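Local structure of succinylglutamate desuccinylase (Vibrio parahaemolyticus, 2BCO) at residues L42-I56 with F84-A96. The protein is predicted to hydrolyse N-succinylglutamate to succinate and glutamate, the last step of arginine breakdown by the succinyltransferase pathway, with one zinc ion per subunit. Residues are numbered along the deposited sequence; the frame is centred on the assembly and turned at random.
Sequences LEVIPENPTQETKNI and FQKVDARCLFIIA
Glu43 OE2 forms a salt bridge with Arg90, taking NE at 3.1 Å from above the carboxylate plane and a longer, weak bond from NH2. Carboxylate and guanidinium stand almost perpendicular, 89° apart, while Tyr37 holds the other carboxylate oxygen, OE1. Arg90 runs out extended from CG to NE (chi1 177°), which carries its guanidinium to Glu43 on one neighbouring strand and Asn55 on the other, all on one sheet face; its NH1 donates to Asn55 OD1 at 2.9 Å, the oxygen lying in the guanidinium plane while NH1 itself stands above the Asn55 amide plane. NH1 also bonds Phe140 O, and Asn55 ND2 is held by Thr148. Strand 90-95 runs between two partners: antiparallel to 42-45, and parallel to 55-56, its mate in the beta-alpha-beta unit of the zinc-peptidase-like catalytic domain. Backbone bonds bind both sides, among them Phe93 N to Leu42 O (2.7 Å) and Ile56 N to Arg90 O (2.8 Å). On the opposite sheet face, towards helix 68-81, Val44 sets CG2 at the edge of the Phe93 ring, 3.6 Å from CE1, and CG1 3.8 Å from Val87 CG1. Past the strand end, Pro46 CG presses on the Ala89 backbone, 3.3 Å from its C, and a water joins Glu47 N to Val87 O.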
loop_
_atom_site.group_PDB
_atom_site.type_symbol
_atom_site.label_atom_id
_atom_site.label_comp_id
_atom_site.label_asym_id
_atom_site.label_seq_id
_atom_site.Cartn_x
_atom_site.Cartn_y
_atom_site.Cartn_z
ATOM N N LEU A 42 -7.229 15.120 -0.056
ATOM C CA LEU A 42 -6.547 16.369 0.258
ATOM C C LEU A 42 -5.257 16.492 -0.535
ATOM O O LEU A 42 -4.387 15.630 -0.437
ATOM C CB LEU A 42 -6.210 16.415 1.756
ATOM C CG LEU A 42 -6.087 17.745 2.529
ATOM C CD1 LEU A 42 -4.955 17.631 3.559
ATOM C CD2 LEU A 42 -5.816 18.909 1.591
ATOM N N GLU A 43 -5.130 17.547 -1.328
ATOM C CA GLU A 43 -3.898 17.747 -2.076
ATOM C C GLU A 43 -3.048 18.773 -1.340
ATOM O O GLU A 43 -3.570 19.736 -0.783
ATOM C CB GLU A 43 -4.178 18.248 -3.488
ATOM C CG GLU A 43 -2.935 18.234 -4.366
ATOM C CD GLU A 43 -3.234 18.566 -5.808
ATOM O OE1 GLU A 43 -4.129 17.911 -6.399
ATOM O OE2 GLU A 43 -2.572 19.474 -6.353
ATOM N N VAL A 44 -1.740 18.555 -1.321
ATOM C CA VAL A 44 -0.830 19.477 -0.662
ATOM C C VAL A 44 0.229 19.849 -1.691
ATOM O O VAL A 44 0.948 18.990 -2.195
ATOM C CB VAL A 44 -0.178 18.825 0.583
ATOM C CG1 VAL A 44 0.695 19.828 1.314
ATOM C CG2 VAL A 44 -1.259 18.309 1.517
ATOM N N ILE A 45 0.300 21.134 -2.017
ATOM C CA ILE A 45 1.258 21.630 -2.997
ATOM C C ILE A 45 2.320 22.485 -2.307
ATOM O O ILE A 45 1.998 23.320 -1.461
ATOM C CB ILE A 45 0.541 22.485 -4.073
ATOM C CG1 ILE A 45 -0.527 21.641 -4.777
ATOM C CG2 ILE A 45 1.557 23.036 -5.077
ATOM C CD1 ILE A 45 -1.335 22.401 -5.814
ATOM N N PRO A 46 3.599 22.278 -2.654
ATOM C CA PRO A 46 4.707 23.035 -2.066
ATOM C C PRO A 46 4.706 24.498 -2.511
ATOM O O PRO A 46 4.160 24.843 -3.555
ATOM C CB PRO A 46 5.941 22.298 -2.577
ATOM C CG PRO A 46 5.441 20.929 -2.886
ATOM C CD PRO A 46 4.114 21.207 -3.518
ATOM N N GLU A 47 5.333 25.352 -1.714
ATOM C CA GLU A 47 5.414 26.769 -2.034
ATOM C C GLU A 47 6.197 27.014 -3.323
ATOM O O GLU A 47 5.807 27.849 -4.136
ATOM C CB GLU A 47 6.085 27.525 -0.888
ATOM C CG GLU A 47 6.321 29.000 -1.171
ATOM C CD GLU A 47 7.171 29.656 -0.106
ATOM O OE1 GLU A 47 8.290 29.161 0.147
ATOM O OE2 GLU A 47 6.725 30.667 0.474
ATOM N N ASN A 48 7.297 26.285 -3.501
ATOM C CA ASN A 48 8.141 26.436 -4.687
ATOM C C ASN A 48 8.284 25.160 -5.518
ATOM O O ASN A 48 9.289 24.452 -5.420
ATOM C CB ASN A 48 9.539 26.918 -4.283
ATOM C CG ASN A 48 10.452 27.125 -5.481
ATOM O OD1 ASN A 48 10.218 28.008 -6.309
ATOM N ND2 ASN A 48 11.494 26.304 -5.582
ATOM N N PRO A 49 7.288 24.856 -6.359
ATOM C CA PRO A 49 7.356 23.650 -7.188
ATOM C C PRO A 49 8.429 23.771 -8.270
ATOM O O PRO A 49 8.656 24.857 -8.801
ATOM C CB PRO A 49 5.954 23.564 -7.790
ATOM C CG PRO A 49 5.096 24.311 -6.807
ATOM C CD PRO A 49 5.962 25.486 -6.465
ATOM N N THR A 50 9.089 22.659 -8.584
ATOM C CA THR A 50 10.112 22.638 -9.625
ATOM C C THR A 50 9.935 21.391 -10.482
ATOM O O THR A 50 9.014 20.601 -10.267
ATOM C CB THR A 50 11.547 22.619 -9.052
ATOM O OG1 THR A 50 11.833 21.326 -8.498
ATOM C CG2 THR A 50 11.707 23.687 -7.983
ATOM N N GLN A 51 10.826 21.217 -11.452
ATOM C CA GLN A 51 10.752 20.075 -12.348
ATOM C C GLN A 51 11.118 18.781 -11.638
ATOM O O GLN A 51 10.769 17.697 -12.100
ATOM C CB GLN A 51 11.674 20.283 -13.558
ATOM C CG GLN A 51 13.142 20.523 -13.221
ATOM C CD GLN A 51 13.468 21.988 -12.948
ATOM O OE1 GLN A 51 13.035 22.564 -11.948
ATOM N NE2 GLN A 51 14.239 22.597 -13.846
ATOM N N GLU A 52 11.817 18.900 -10.514
ATOM C CA GLU A 52 12.234 17.724 -9.757
ATOM C C GLU A 52 11.350 17.469 -8.533
ATOM O O GLU A 52 11.626 16.573 -7.736
ATOM C CB GLU A 52 13.695 17.875 -9.317
ATOM C CG GLU A 52 14.685 18.203 -10.440
ATOM C CD GLU A 52 14.751 17.139 -11.532
ATOM O OE1 GLU A 52 13.790 17.028 -12.323
ATOM O OE2 GLU A 52 15.766 16.414 -11.602
ATOM N N THR A 53 10.293 18.262 -8.382
ATOM C CA THR A 53 9.375 18.096 -7.261
ATOM C C THR A 53 8.618 16.775 -7.393
ATOM O O THR A 53 8.021 16.503 -8.431
ATOM C CB THR A 53 8.333 19.233 -7.208
ATOM O OG1 THR A 53 8.983 20.478 -6.916
ATOM C CG2 THR A 53 7.281 18.939 -6.145
ATOM N N LYS A 54 8.638 15.959 -6.343
ATOM C CA LYS A 54 7.932 14.682 -6.377
ATOM C C LYS A 54 6.412 14.844 -6.284
ATOM O O LYS A 54 5.896 15.787 -5.679
ATOM C CB LYS A 54 8.411 13.774 -5.241
ATOM C CG LYS A 54 9.865 13.349 -5.369
ATOM C CD LYS A 54 10.224 12.300 -4.337
ATOM C CE LYS A 54 11.654 11.814 -4.515
ATOM N NZ LYS A 54 12.652 12.902 -4.301
ATOM N N ASN A 55 5.705 13.922 -6.920
ATOM C CA ASN A 55 4.251 13.913 -6.896
ATOM C C ASN A 55 3.893 12.597 -6.239
ATOM O O ASN A 55 3.871 11.546 -6.874
ATOM C CB ASN A 55 3.712 14.009 -8.317
ATOM C CG ASN A 55 4.021 15.348 -8.950
ATOM O OD1 ASN A 55 3.397 16.357 -8.624
ATOM N ND2 ASN A 55 5.008 15.371 -9.836
ATOM N N ILE A 56 3.640 12.671 -4.940
ATOM C CA ILE A 56 3.333 11.493 -4.150
ATOM C C ILE A 56 1.875 11.337 -3.758
ATOM O O ILE A 56 1.280 12.225 -3.149
ATOM C CB ILE A 56 4.142 11.486 -2.840
ATOM C CG1 ILE A 56 5.593 11.888 -3.110
ATOM C CG2 ILE A 56 4.065 10.107 -2.202
ATOM C CD1 ILE A 56 6.421 12.033 -1.842
ATOM N N PHE A 84 4.682 22.824 11.249
ATOM C CA PHE A 84 5.676 21.967 11.887
ATOM C C PHE A 84 6.326 21.000 10.894
ATOM O O PHE A 84 7.509 20.671 11.013
ATOM C CB PHE A 84 5.026 21.193 13.035
ATOM C CG PHE A 84 5.950 20.223 13.713
ATOM C CD1 PHE A 84 6.022 18.895 13.294
ATOM C CD2 PHE A 84 6.765 20.639 14.763
ATOM C CE1 PHE A 84 6.897 17.990 13.917
ATOM C CE2 PHE A 84 7.645 19.748 15.394
ATOM C CZ PHE A 84 7.712 18.421 14.970
ATOM N N GLN A 85 5.543 20.534 9.926
ATOM C CA GLN A 85 6.054 19.622 8.916
ATOM C C GLN A 85 6.404 20.415 7.669
ATOM O O GLN A 85 5.565 21.123 7.107
ATOM C CB GLN A 85 5.010 18.553 8.576
ATOM C CG GLN A 85 5.393 17.635 7.414
ATOM C CD GLN A 85 6.705 16.906 7.642
ATOM O OE1 GLN A 85 6.875 16.209 8.641
ATOM N NE2 GLN A 85 7.643 17.063 6.708
ATOM N N LYS A 86 7.654 20.306 7.245
ATOM C CA LYS A 86 8.110 21.011 6.059
ATOM C C LYS A 86 7.595 20.267 4.824
ATOM O O LYS A 86 7.731 19.041 4.722
ATOM C CB LYS A 86 9.642 21.074 6.056
ATOM C CG LYS A 86 10.256 21.706 4.821
ATOM C CD LYS A 86 11.774 21.554 4.842
ATOM C CE LYS A 86 12.391 21.792 3.475
ATOM N NZ LYS A 86 12.256 23.201 3.030
ATOM N N VAL A 87 6.995 21.000 3.893
ATOM C CA VAL A 87 6.467 20.377 2.687
ATOM C C VAL A 87 7.296 20.751 1.473
ATOM O O VAL A 87 7.458 21.928 1.157
ATOM C CB VAL A 87 5.009 20.779 2.452
ATOM C CG1 VAL A 87 4.488 20.112 1.203
ATOM C CG2 VAL A 87 4.171 20.372 3.645
ATOM N N ASP A 88 7.813 19.740 0.789
ATOM C CA ASP A 88 8.644 19.970 -0.381
ATOM C C ASP A 88 8.141 19.199 -1.599
ATOM O O ASP A 88 8.504 19.499 -2.730
ATOM C CB ASP A 88 10.081 19.557 -0.073
ATOM C CG ASP A 88 11.079 20.228 -0.979
ATOM O OD1 ASP A 88 11.403 21.410 -0.728
ATOM O OD2 ASP A 88 11.530 19.579 -1.946
ATOM N N ALA A 89 7.311 18.196 -1.368
ATOM C CA ALA A 89 6.780 17.404 -2.464
ATOM C C ALA A 89 5.280 17.629 -2.587
ATOM O O ALA A 89 4.607 17.906 -1.599
ATOM C CB ALA A 89 7.068 15.927 -2.229
ATOM N N ARG A 90 4.765 17.530 -3.804
ATOM C CA ARG A 90 3.338 17.686 -4.039
ATOM C C ARG A 90 2.733 16.349 -3.615
ATOM O O ARG A 90 3.216 15.295 -4.023
ATOM C CB ARG A 90 3.084 17.968 -5.523
ATOM C CG ARG A 90 1.616 18.071 -5.910
ATOM C CD ARG A 90 1.456 18.809 -7.228
ATOM N NE ARG A 90 0.105 18.698 -7.766
ATOM C CZ ARG A 90 -0.275 17.777 -8.644
ATOM N NH1 ARG A 90 0.591 16.880 -9.088
ATOM N NH2 ARG A 90 -1.524 17.763 -9.088
ATOM N N CYS A 91 1.696 16.386 -2.783
ATOM C CA CYS A 91 1.073 15.155 -2.298
ATOM C C CYS A 91 -0.440 15.127 -2.462
ATOM O O CYS A 91 -1.097 16.164 -2.533
ATOM C CB CYS A 91 1.383 14.950 -0.810
ATOM S SG CYS A 91 3.120 15.064 -0.322
ATOM N N LEU A 92 -0.982 13.919 -2.518
ATOM C CA LEU A 92 -2.418 13.723 -2.615
ATOM C C LEU A 92 -2.750 12.700 -1.539
ATOM O O LEU A 92 -2.465 11.509 -1.711
ATOM C CB LEU A 92 -2.819 13.177 -3.990
ATOM C CG LEU A 92 -4.336 13.004 -4.146
ATOM C CD1 LEU A 92 -4.992 14.371 -4.120
ATOM C CD2 LEU A 92 -4.677 12.285 -5.436
ATOM N N PHE A 93 -3.324 13.165 -0.427
ATOM C CA PHE A 93 -3.687 12.285 0.681
ATOM C C PHE A 93 -5.086 11.753 0.487
ATOM O O PHE A 93 -6.037 12.505 0.237
ATOM C CB PHE A 93 -3.598 13.010 2.032
ATOM C CG PHE A 93 -2.186 13.374 2.438
ATOM C CD1 PHE A 93 -1.613 14.566 2.021
ATOM C CD2 PHE A 93 -1.427 12.507 3.214
ATOM C CE1 PHE A 93 -0.292 14.897 2.374
ATOM C CE2 PHE A 93 -0.105 12.822 3.574
ATOM C CZ PHE A 93 0.460 14.023 3.149
ATOM N N ILE A 94 -5.220 10.447 0.620
ATOM C CA ILE A 94 -6.507 9.844 0.415
ATOM C C ILE A 94 -6.917 8.915 1.542
ATOM O O ILE A 94 -6.124 8.095 2.014
ATOM C CB ILE A 94 -6.522 9.039 -0.920
ATOM C CG1 ILE A 94 -6.242 9.971 -2.102
ATOM C CG2 ILE A 94 -7.865 8.342 -1.108
ATOM C CD1 ILE A 94 -6.160 9.237 -3.434
ATOM N N ILE A 95 -8.149 9.082 1.998
ATOM C CA ILE A 95 -8.722 8.191 2.991
ATOM C C ILE A 95 -9.837 7.599 2.137
ATOM O O ILE A 95 -10.899 8.194 1.989
ATOM C CB ILE A 95 -9.346 8.930 4.192
ATOM C CG1 ILE A 95 -8.263 9.595 5.035
ATOM C CG2 ILE A 95 -10.135 7.943 5.053
ATOM C CD1 ILE A 95 -8.815 10.472 6.125
ATOM N N ALA A 96 -9.566 6.457 1.523
ATOM C CA ALA A 96 -10.548 5.823 0.669
ATOM C C ALA A 96 -11.522 5.045 1.533
ATOM O O ALA A 96 -11.141 4.505 2.560
ATOM C CB ALA A 96 -9.853 4.880 -0.306
HETATM O O HOH W 1 6.818 24.543 0.596
HETATM O O HOH W 2 9.669 21.611 -4.077
HETATM O O HOH W 3 10.022 16.809 -3.943
#